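Local structure of 373aa long hypothetical citrate synthase (Sulfolobus tokodaii, 1VGP) at residues F77-K80 with F81-V85; Y270-L273 with L274-E278. The protein is a hypothetical member of the mostly helical citrate synthase family, in an assembly built from two copies of its chain. All coordinates share one frame; numbering follows the deposited sequence.

Contact 1 (F77-K80 with F81-V85); sequences FIIK and FLREV
Lys-80 and Glu-84 extend from the helix in the same direction and close a salt bridge one helical turn apart: Lys-80 NZ stands 2.6 Å from Glu-84 OE2, which the ammonium group approaches close to the line of its C-O bond. The lysine chain partly curls round its acceptor, with Lys-80 CG 3.6 Å and Lys-80 CE 3.5 Å from Glu-84 OE2. Its CG leaves anti to the backbone N (chi1 -174°), the next bonds stay extended, and a bend at chi4 (61°) turns the ammonium group in. Two further i to i+4 pairs follow other sides of helix 76-84. On the buried side the contact is apolar, Ile-78 CD1 lying 4.1 Å from Leu-82 CD1, with the two chains alongside each other. Ile-79 and Arg-83 also lie next to each other: the methyl Ile-79 CG2 approaches Arg-83 NE at 3.9 Å, oblique to the guanidinium group, whose NH1 forms a salt bridge with Asp-139. Beneath these pairs the backbone bonds from Phe-81 N to Phe-77 O (2.8 Å) and from Arg-83 N to Ile-79 O (3.2 Å) are evidence of regular alpha-helix, which ends as Val-85 leaves helical geometry. Within the subunit, Leu-82 packs on Ile-94 of helix 91-105 and on Asn-130 and Leu-134 of helix 113-135, while Phe-81 meets Thr-97 and Leu-101 of helix 91-105. The second subunit covers the aromatic side: its Phe-81 packs on Phe-77 and its Leu-101 on Phe-81, and its own Lys-80 and Glu-84 form weak, long ion pairs with the same two residues, placing this short helix at the dimer interface.

Contact 2 (Y270-L273 with L274-E278); sequences YAKL and LAEKE
The last turns of helix 262-278 make up this contact, a run of i to i+4 neighbours with one face buried and the other largely polar. Three backbone bonds establish the helical register: Leu-274 N to Tyr-270 O and Ala-275 N to Ala-271 O, each 2.9 Å, and Glu-276 N to Lys-272 O, 3.0 Å. The next, from Lys-277 N to Leu-273 O, is weak, its N-H...O angle being only 133°. On the exposed side Lys-272 and Glu-276 slant across each other, and the closest approach of their side chains is between Lys-272 CG and Glu-276 OE2 at 3.9 Å. The charged ends stop short of a salt bridge, with Lys-272 NZ 4.4 Å from Glu-276 OE2, so any attraction between them is probably modest. Glu-276 reaches this position because its CG sits between the backbone N and the carbonyl carbon (chi1 58°); from there the extended chain runs back over the preceding turn. Leu-273 and Lys-277 instead lie alongside each other. Here the aliphatic part of the lysine does the touching: a bend at chi2 (62°) turns its chain so that Lys-277 CD lies against the Leu-273 CD2 methyl at 3.7 Å. On the buried face Leu-274 packs beside the carbonyl of Tyr-270, Leu-274 CG lying 3.2 Å from Tyr-270 O. Three helices of the same chain surround these side chains: helix 164-175 meets Tyr-270 through Lys-168 and Val-172 and both Tyr-270 and Leu-274 through Ala-169, and helix 309-319 offers Val-316 to Ala-271 and Leu-274. Helix 281-300, which follows directly in the chain, packs back through Tyr-286 against Lys-272 and Ala-275 and through Tyr-283 against Glu-276.

Overall arrangement
Contact 1 precedes contact 2 along the chain, and both belong to the citrate synthase-type part of it. They occupy different helices, 76-84 and 262-278, with centres 35 Å apart and nearest atoms about 25 Å apart, so neither touches the other. Their centres are about equally far from the centre of the chain, 23 Å and 22 Å. Their surroundings differ: contact 1 faces the second subunit and belongs to the dimer interface, whereas no other chain of the assembly touches contact 2. Contact 1 thus joins helix 76-84 to the other subunit, while contact 2 holds helix 262-278 among helices of its own chain.

Contact 1 (F77-K80 with F81-V85)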
ATOM      1  N   PHE A  77      17.336  -4.412 -14.375  1.00 42.50           N
ATOM      2  CA  PHE A  77      16.075  -3.838 -14.792  1.00 41.72           C
ATOM      3  C   PHE A  77      15.772  -2.593 -13.969  1.00 41.19           C
ATOM      4  O   PHE A  77      15.473  -1.537 -14.525  1.00 39.81           O
ATOM      5  CB  PHE A  77      14.939  -4.861 -14.651  1.00 43.24           C
ATOM      6  CG  PHE A  77      13.678  -4.474 -15.376  1.00 45.18           C
ATOM      7  CD1 PHE A  77      13.727  -4.031 -16.696  1.00 46.74           C
ATOM      8  CD2 PHE A  77      12.446  -4.540 -14.739  1.00 45.69           C
ATOM      9  CE1 PHE A  77      12.561  -3.657 -17.372  1.00 49.03           C
ATOM     10  CE2 PHE A  77      11.277  -4.170 -15.404  1.00 48.00           C
ATOM     11  CZ  PHE A  77      11.334  -3.726 -16.725  1.00 48.66           C
ATOM     12  N   ILE A  78      15.869  -2.700 -12.646  1.00 40.99           N
ATOM     13  CA  ILE A  78      15.538  -1.553 -11.806  1.00 43.06           C
ATOM     14  C   ILE A  78      16.599  -0.444 -11.905  1.00 41.04           C
ATOM     15  O   ILE A  78      16.274   0.748 -11.853  1.00 40.89           O
ATOM     16  CB  ILE A  78      15.288  -1.968 -10.294  1.00 44.94           C
ATOM     17  CG1 ILE A  78      16.592  -1.918  -9.510  1.00 49.07           C
ATOM     18  CG2 ILE A  78      14.669  -3.367 -10.200  1.00 42.93           C
ATOM     19  CD1 ILE A  78      16.667  -0.731  -8.565  1.00 52.68           C
ATOM     20  N   ILE A  79      17.860  -0.825 -12.087  1.00 39.60           N
ATOM     21  CA  ILE A  79      18.899   0.172 -12.372  1.00 39.24           C
ATOM     22  C   ILE A  79      18.619   0.892 -13.692  1.00 38.70           C
ATOM     23  O   ILE A  79      18.829   2.103 -13.817  1.00 37.36           O
ATOM     24  CB  ILE A  79      20.300  -0.481 -12.417  1.00 38.94           C
ATOM     25  CG1 ILE A  79      20.836  -0.620 -10.989  1.00 40.13           C
ATOM     26  CG2 ILE A  79      21.258   0.370 -13.232  1.00 34.37           C
ATOM     27  CD1 ILE A  79      22.019  -1.538 -10.853  1.00 41.98           C
ATOM     28  N   LYS A  80      18.130   0.135 -14.669  1.00 38.51           N
ATOM     29  CA  LYS A  80      17.697   0.683 -15.950  1.00 40.71           C
ATOM     30  C   LYS A  80      16.561   1.673 -15.728  1.00 42.54           C
ATOM     31  O   LYS A  80      16.519   2.758 -16.320  1.00 42.20           O
ATOM     32  CB  LYS A  80      17.227  -0.468 -16.839  1.00 40.76           C
ATOM     33  CG  LYS A  80      16.884  -0.101 -18.262  1.00 41.27           C
ATOM     34  CD  LYS A  80      16.962  -1.350 -19.125  1.00 46.25           C
ATOM     35  CE  LYS A  80      16.193  -1.209 -20.441  1.00 48.91           C
ATOM     36  NZ  LYS A  80      16.703  -0.109 -21.311  1.00 49.89           N
ATOM     37  N   PHE A  81      15.638   1.274 -14.860  1.00 42.42           N
ATOM     38  CA  PHE A  81      14.548   2.134 -14.434  1.00 41.08           C
ATOM     39  C   PHE A  81      15.081   3.462 -13.915  1.00 39.42           C
ATOM     40  O   PHE A  81      14.590   4.528 -14.290  1.00 36.07           O
ATOM     41  CB  PHE A  81      13.737   1.438 -13.333  1.00 40.20           C
ATOM     42  CG  PHE A  81      12.827   2.362 -12.573  1.00 39.49           C
ATOM     43  CD1 PHE A  81      11.794   3.043 -13.223  1.00 37.92           C
ATOM     44  CD2 PHE A  81      12.996   2.546 -11.201  1.00 38.71           C
ATOM     45  CE1 PHE A  81      10.944   3.890 -12.519  1.00 35.81           C
ATOM     46  CE2 PHE A  81      12.153   3.388 -10.491  1.00 37.70           C
ATOM     47  CZ  PHE A  81      11.122   4.065 -11.151  1.00 38.36           C
ATOM     48  N   LEU A  82      16.085   3.389 -13.045  1.00 39.44           N
ATOM     49  CA  LEU A  82      16.540   4.569 -12.336  1.00 40.58           C
ATOM     50  C   LEU A  82      17.111   5.601 -13.304  1.00 43.11           C
ATOM     51  O   LEU A  82      16.719   6.777 -13.279  1.00 42.74           O
ATOM     52  CB  LEU A  82      17.581   4.191 -11.282  1.00 38.33           C
ATOM     53  CG  LEU A  82      17.030   3.391 -10.093  1.00 37.33           C
ATOM     54  CD1 LEU A  82      18.146   3.066  -9.122  1.00 35.79           C
ATOM     55  CD2 LEU A  82      15.944   4.189  -9.390  1.00 36.40           C
ATOM     56  N   ARG A  83      18.020   5.167 -14.175  1.00 44.48           N
ATOM     57  CA  ARG A  83      18.665   6.114 -15.076  1.00 46.87           C
ATOM     58  C   ARG A  83      17.783   6.516 -16.252  1.00 46.72           C
ATOM     59  O   ARG A  83      18.020   7.543 -16.887  1.00 52.56           O
ATOM     60  CB  ARG A  83      20.003   5.576 -15.594  1.00 46.60           C
ATOM     61  CG  ARG A  83      20.140   4.079 -15.662  1.00 46.05           C
ATOM     62  CD  ARG A  83      21.335   3.720 -16.538  1.00 47.10           C
ATOM     63  NE  ARG A  83      22.381   2.979 -15.836  1.00 46.69           N
ATOM     64  CZ  ARG A  83      23.558   3.494 -15.482  1.00 48.65           C
ATOM     65  NH1 ARG A  83      23.798   4.795 -15.624  1.00 49.48           N
ATOM     66  NH2 ARG A  83      24.508   2.704 -14.995  1.00 47.85           N
ATOM     67  N   GLU A  84      16.759   5.719 -16.530  1.00 44.56           N
ATOM     68  CA  GLU A  84      15.862   6.028 -17.631  1.00 43.00           C
ATOM     69  C   GLU A  84      14.725   6.952 -17.208  1.00 41.43           C
ATOM     70  O   GLU A  84      14.145   7.643 -18.040  1.00 40.49           O
ATOM     71  CB  GLU A  84      15.291   4.740 -18.223  1.00 43.31           C
ATOM     72  CG  GLU A  84      16.131   4.153 -19.349  1.00 47.31           C
ATOM     73  CD  GLU A  84      15.303   3.380 -20.362  1.00 51.23           C
ATOM     74  OE1 GLU A  84      14.288   3.940 -20.857  1.00 51.36           O
ATOM     75  OE2 GLU A  84      15.658   2.215 -20.667  1.00 49.99           O
ATOM     76  N   VAL A  85      14.427   6.971 -15.914  1.00 40.36           N
ATOM     77  CA  VAL A  85      13.228   7.627 -15.405  1.00 40.72           C
ATOM     78  C   VAL A  85      13.297   9.164 -15.386  1.00 43.33           C
ATOM     79  O   VAL A  85      14.372   9.759 -15.271  1.00 42.64           O
ATOM     80  CB  VAL A  85      12.894   7.115 -13.973  1.00 39.39           C
ATOM     81  CG1 VAL A  85      13.881   7.692 -12.951  1.00 37.32           C
ATOM     82  CG2 VAL A  85      11.462   7.469 -13.614  1.00 35.11           C
TER

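Contact 2 (Y270-L273 with L274-E278)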
ATOM      1  N   TYR A 270      25.270  15.417  17.163  1.00 31.71           N
ATOM      2  CA  TYR A 270      25.845  15.219  15.823  1.00 31.38           C
ATOM      3  C   TYR A 270      25.519  16.371  14.877  1.00 30.17           C
ATOM      4  O   TYR A 270      26.316  16.708  14.003  1.00 28.21           O
ATOM      5  CB  TYR A 270      25.353  13.900  15.213  1.00 30.15           C
ATOM      6  CG  TYR A 270      25.801  12.672  15.981  1.00 32.35           C
ATOM      7  CD1 TYR A 270      24.926  12.015  16.855  1.00 28.74           C
ATOM      8  CD2 TYR A 270      27.114  12.208  15.896  1.00 29.86           C
ATOM      9  CE1 TYR A 270      25.351  10.943  17.623  1.00 27.50           C
ATOM     10  CE2 TYR A 270      27.545  11.128  16.668  1.00 27.46           C
ATOM     11  CZ  TYR A 270      26.666  10.507  17.527  1.00 27.44           C
ATOM     12  OH  TYR A 270      27.094   9.460  18.308  1.00 31.86           O
ATOM     13  N   ALA A 271      24.347  16.970  15.056  1.00 30.69           N
ATOM     14  CA  ALA A 271      24.004  18.174  14.318  1.00 31.41           C
ATOM     15  C   ALA A 271      25.077  19.217  14.621  1.00 31.62           C
ATOM     16  O   ALA A 271      25.697  19.786  13.730  1.00 31.46           O
ATOM     17  CB  ALA A 271      22.640  18.676  14.758  1.00 28.15           C
ATOM     18  N   LYS A 272      25.296  19.434  15.908  1.00 32.20           N
ATOM     19  CA  LYS A 272      26.297  20.364  16.385  1.00 32.43           C
ATOM     20  C   LYS A 272      27.707  20.023  15.888  1.00 34.79           C
ATOM     21  O   LYS A 272      28.410  20.902  15.385  1.00 36.36           O
ATOM     22  CB  LYS A 272      26.249  20.382  17.901  1.00 29.33           C
ATOM     23  CG  LYS A 272      27.092  21.442  18.554  1.00 29.01           C
ATOM     24  CD  LYS A 272      27.005  21.293  20.064  1.00 26.71           C
ATOM     25  CE  LYS A 272      27.420  22.557  20.776  1.00 29.83           C
ATOM     26  NZ  LYS A 272      28.644  22.354  21.592  1.00 33.27           N
ATOM     27  N   LEU A 273      28.130  18.764  16.017  1.00 35.06           N
ATOM     28  CA  LEU A 273      29.487  18.385  15.607  1.00 34.76           C
ATOM     29  C   LEU A 273      29.698  18.588  14.112  1.00 34.19           C
ATOM     30  O   LEU A 273      30.674  19.208  13.699  1.00 34.59           O
ATOM     31  CB  LEU A 273      29.783  16.924  15.951  1.00 35.09           C
ATOM     32  CG  LEU A 273      31.213  16.605  16.436  1.00 34.43           C
ATOM     33  CD1 LEU A 273      31.457  15.110  16.310  1.00 34.65           C
ATOM     34  CD2 LEU A 273      32.250  17.381  15.644  1.00 34.22           C
ATOM     35  N   LEU A 274      28.783  18.059  13.308  1.00 34.13           N
ATOM     36  CA  LEU A 274      28.874  18.177  11.859  1.00 33.65           C
ATOM     37  C   LEU A 274      28.918  19.646  11.444  1.00 33.99           C
ATOM     38  O   LEU A 274      29.777  20.060  10.657  1.00 33.42           O
ATOM     39  CB  LEU A 274      27.671  17.499  11.201  1.00 32.79           C
ATOM     40  CG  LEU A 274      27.652  15.968  11.232  1.00 32.76           C
ATOM     41  CD1 LEU A 274      26.311  15.437  10.722  1.00 30.83           C
ATOM     42  CD2 LEU A 274      28.785  15.446  10.380  1.00 32.60           C
ATOM     43  N   ALA A 275      27.990  20.427  11.989  1.00 32.81           N
ATOM     44  CA  ALA A 275      27.882  21.835  11.657  1.00 32.25           C
ATOM     45  C   ALA A 275      29.193  22.548  11.918  1.00 33.22           C
ATOM     46  O   ALA A 275      29.711  23.244  11.046  1.00 32.60           O
ATOM     47  CB  ALA A 275      26.776  22.485  12.465  1.00 31.77           C
ATOM     48  N   GLU A 276      29.735  22.385  13.119  1.00 33.69           N
ATOM     49  CA  GLU A 276      30.903  23.156  13.484  1.00 36.61           C
ATOM     50  C   GLU A 276      32.163  22.637  12.792  1.00 36.45           C
ATOM     51  O   GLU A 276      33.189  23.314  12.741  1.00 37.65           O
ATOM     52  CB  GLU A 276      31.074  23.196  15.014  1.00 35.14           C
ATOM     53  CG  GLU A 276      31.206  21.861  15.707  1.00 38.98           C
ATOM     54  CD  GLU A 276      30.969  21.961  17.214  1.00 41.13           C
ATOM     55  OE1 GLU A 276      31.186  20.953  17.918  1.00 46.32           O
ATOM     56  OE2 GLU A 276      30.562  23.044  17.695  1.00 38.96           O
ATOM     57  N   LYS A 277      32.075  21.446  12.223  1.00 38.44           N
ATOM     58  CA  LYS A 277      33.177  20.900  11.441  1.00 40.63           C
ATOM     59  C   LYS A 277      33.069  21.325   9.976  1.00 43.55           C
ATOM     60  O   LYS A 277      34.058  21.308   9.249  1.00 45.19           O
ATOM     61  CB  LYS A 277      33.186  19.370  11.544  1.00 39.30           C
ATOM     62  CG  LYS A 277      34.448  18.785  12.126  1.00 36.28           C
ATOM     63  CD  LYS A 277      34.696  19.246  13.554  1.00 36.42           C
ATOM     64  CE  LYS A 277      36.013  18.675  14.075  1.00 37.35           C
ATOM     65  NZ  LYS A 277      36.487  19.271  15.358  1.00 36.32           N
ATOM     66  N   GLU A 278      31.864  21.700   9.545  1.00 46.49           N
ATOM     67  CA  GLU A 278      31.649  22.270   8.211  1.00 48.29           C
ATOM     68  C   GLU A 278      32.001  23.747   8.212  1.00 49.56           C
ATOM     69  O   GLU A 278      32.761  24.218   7.374  1.00 49.27           O
ATOM     70  CB  GLU A 278      30.184  22.121   7.802  1.00 50.10           C
ATOM     71  CG  GLU A 278      29.783  20.722   7.403  1.00 57.49           C
ATOM     72  CD  GLU A 278      30.345  20.318   6.056  1.00 61.96           C
ATOM     73  OE1 GLU A 278      30.367  21.181   5.141  1.00 63.09           O
ATOM     74  OE2 GLU A 278      30.766  19.140   5.913  1.00 62.06           O
TER